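Local atomic coordinates of bradyzoite pseudokinase 1 (Toxoplasma gondii, PDB entry 6M7Z), a protein that is a bradyzoite pseudokinase of a divergent kinase family lacking the glycine-rich loop, and probably acts at the membranes of the parasitophorous vacuole. Residues 143-147 and 260-266. Coordinates in Å, arbitrary orientation, origin at the centre of the assembly. Residues are numbered along the deposited sequence.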
loop_
_atom_site.group_PDB
_atom_site.type_symbol
_atom_site.label_atom_id
_atom_site.label_comp_id
_atom_site.label_asym_id
_atom_site.label_seq_id
_atom_site.Cartn_x
_atom_site.Cartn_y
_atom_site.Cartn_z
ATOM N N HIS A 143 -9.362 -12.728 12.186
ATOM C CA HIS A 143 -10.709 -12.219 12.443
ATOM C C HIS A 143 -10.541 -10.856 13.100
ATOM O O HIS A 143 -10.381 -10.747 14.308
ATOM C CB HIS A 143 -11.562 -13.217 13.250
ATOM C CG HIS A 143 -11.755 -14.546 12.592
ATOM N ND1 HIS A 143 -10.939 -15.614 12.896
ATOM C CD2 HIS A 143 -12.580 -14.976 11.606
ATOM C CE1 HIS A 143 -11.267 -16.653 12.152
ATOM N NE2 HIS A 143 -12.251 -16.280 11.334
ATOM N N PRO A 144 -10.523 -9.765 12.311
ATOM C CA PRO A 144 -10.250 -8.434 12.845
ATOM C C PRO A 144 -11.492 -7.764 13.447
ATOM O O PRO A 144 -12.635 -8.202 13.220
ATOM C CB PRO A 144 -9.862 -7.657 11.588
ATOM C CG PRO A 144 -10.746 -8.271 10.517
ATOM C CD PRO A 144 -10.799 -9.745 10.868
ATOM N N ASP A 145 -11.249 -6.689 14.196
ATOM C CA ASP A 145 -12.266 -5.721 14.539
ATOM C C ASP A 145 -12.624 -4.965 13.245
ATOM O O ASP A 145 -11.830 -4.176 12.723
ATOM C CB ASP A 145 -11.754 -4.826 15.672
ATOM C CG ASP A 145 -12.742 -3.808 16.196
ATOM O OD1 ASP A 145 -13.626 -3.404 15.429
ATOM O OD2 ASP A 145 -12.603 -3.415 17.379
ATOM N N VAL A 146 -13.829 -5.230 12.730
ATOM C CA VAL A 146 -14.314 -4.693 11.460
ATOM C C VAL A 146 -14.372 -3.157 11.517
ATOM O O VAL A 146 -14.038 -2.468 10.554
ATOM C CB VAL A 146 -15.685 -5.293 11.113
ATOM C CG1 VAL A 146 -16.350 -4.585 9.949
ATOM C CG2 VAL A 146 -15.551 -6.774 10.816
ATOM N N GLN A 147 -14.844 -2.633 12.645
ATOM C CA GLN A 147 -15.042 -1.207 12.819
ATOM C C GLN A 147 -13.696 -0.479 12.673
ATOM O O GLN A 147 -13.593 0.525 11.971
ATOM C CB GLN A 147 -15.670 -0.957 14.190
ATOM C CG GLN A 147 -15.941 0.507 14.484
ATOM C CD GLN A 147 -16.165 0.779 15.950
ATOM O OE1 GLN A 147 -15.662 0.068 16.822
ATOM N NE2 GLN A 147 -16.955 1.803 16.221
ATOM N N ALA A 260 -12.883 -11.064 17.009
ATOM C CA ALA A 260 -13.333 -9.683 17.255
ATOM C C ALA A 260 -14.420 -9.264 16.246
ATOM O O ALA A 260 -14.879 -8.110 16.284
ATOM C CB ALA A 260 -12.141 -8.752 17.193
ATOM N N VAL A 261 -14.831 -10.185 15.359
ATOM C CA VAL A 261 -15.823 -9.900 14.312
ATOM C C VAL A 261 -17.216 -9.853 14.950
ATOM O O VAL A 261 -17.683 -10.869 15.450
ATOM C CB VAL A 261 -15.797 -10.930 13.163
ATOM C CG1 VAL A 261 -16.907 -10.656 12.151
ATOM C CG2 VAL A 261 -14.434 -10.976 12.472
ATOM N N ARG A 262 -17.851 -8.675 14.883
ATOM C CA ARG A 262 -19.168 -8.393 15.457
ATOM C C ARG A 262 -20.206 -8.198 14.344
ATOM O O ARG A 262 -19.969 -7.471 13.381
ATOM C CB ARG A 262 -19.125 -7.121 16.309
ATOM C CG ARG A 262 -18.231 -7.194 17.542
ATOM C CD ARG A 262 -18.241 -5.893 18.337
ATOM N NE ARG A 262 -19.588 -5.492 18.737
ATOM C CZ ARG A 262 -19.920 -4.300 19.217
ATOM N NH1 ARG A 262 -18.988 -3.431 19.562
ATOM N NH2 ARG A 262 -21.202 -3.991 19.345
ATOM N N GLN A 263 -21.377 -8.812 14.523
ATOM C CA GLN A 263 -22.434 -8.819 13.527
ATOM C C GLN A 263 -23.023 -7.410 13.312
ATOM O O GLN A 263 -23.406 -7.053 12.186
ATOM C CB GLN A 263 -23.521 -9.830 13.906
ATOM C CG GLN A 263 -24.475 -10.162 12.762
ATOM C CD GLN A 263 -23.779 -10.796 11.576
ATOM O OE1 GLN A 263 -22.805 -11.549 11.719
ATOM N NE2 GLN A 263 -24.277 -10.490 10.384
ATOM N N ASP A 264 -23.105 -6.604 14.376
ATOM C CA ASP A 264 -23.696 -5.260 14.274
ATOM C C ASP A 264 -22.747 -4.332 13.492
ATOM O O ASP A 264 -23.208 -3.450 12.744
ATOM C CB ASP A 264 -24.111 -4.716 15.650
ATOM C CG ASP A 264 -22.976 -4.402 16.615
ATOM O OD1 ASP A 264 -22.000 -5.189 16.668
ATOM O OD2 ASP A 264 -23.085 -3.376 17.321
ATOM N N HIS A 265 -21.431 -4.520 13.652
ATOM C CA HIS A 265 -20.424 -3.781 12.858
ATOM C C HIS A 265 -20.580 -4.104 11.367
ATOM O O HIS A 265 -20.523 -3.205 10.538
ATOM C CB HIS A 265 -18.994 -4.089 13.338
ATOM C CG HIS A 265 -18.595 -3.422 14.617
ATOM N ND1 HIS A 265 -17.429 -3.761 15.283
ATOM C CD2 HIS A 265 -19.218 -2.502 15.386
ATOM C CE1 HIS A 265 -17.331 -3.042 16.385
ATOM N NE2 HIS A 265 -18.418 -2.261 16.473
ATOM N N LEU A 266 -20.775 -5.389 11.040
ATOM C CA LEU A 266 -20.894 -5.853 9.645
ATOM C C LEU A 266 -22.117 -5.220 8.969
ATOM O O LEU A 266 -22.027 -4.797 7.811
ATOM C CB LEU A 266 -20.991 -7.380 9.591
ATOM C CG LEU A 266 -19.681 -8.138 9.774
ATOM C CD1 LEU A 266 -19.918 -9.639 9.911
ATOM C CD2 LEU A 266 -18.729 -7.856 8.626
HETATM O O HOH W 1 -15.855 -6.793 14.365
#
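Two helix starts meet here in what the kinase fold identifies as the mainly helical C-terminal lobe: D145 is the N-cap of helix 146-161 and R262 that of helix 263-276. The backbones come closest at D145 and A260, CA to CA 4.9 Å, and Q147 and H265 follow at 6.0 Å between CA atoms. No direct hydrogen bond crosses; instead one water accepts from V146 N (3.0 Å) and R262 N (2.8 Å) and donates to A260 O (2.5 Å), tying both helix starts together. Part of the fit is apolar: V146 CG2 lies 4.3 Å from V261 CG1 and 4.0 Å from L266 CD2, and L248 of helix 230-248 touches both V146 and L266. P144 CD adds a contact to V261 CG2 at 4.2 Å. Within its own segment, D145 OD1 caps Q147 N through a weak bond (3.1 Å, N-H...O angle 121°). Q147 NE2 donates a hydrogen bond to L295 O, while Q147 CB makes a CH-pi contact with H265, 3.5 Å from the ring centroid and 17° off the normal.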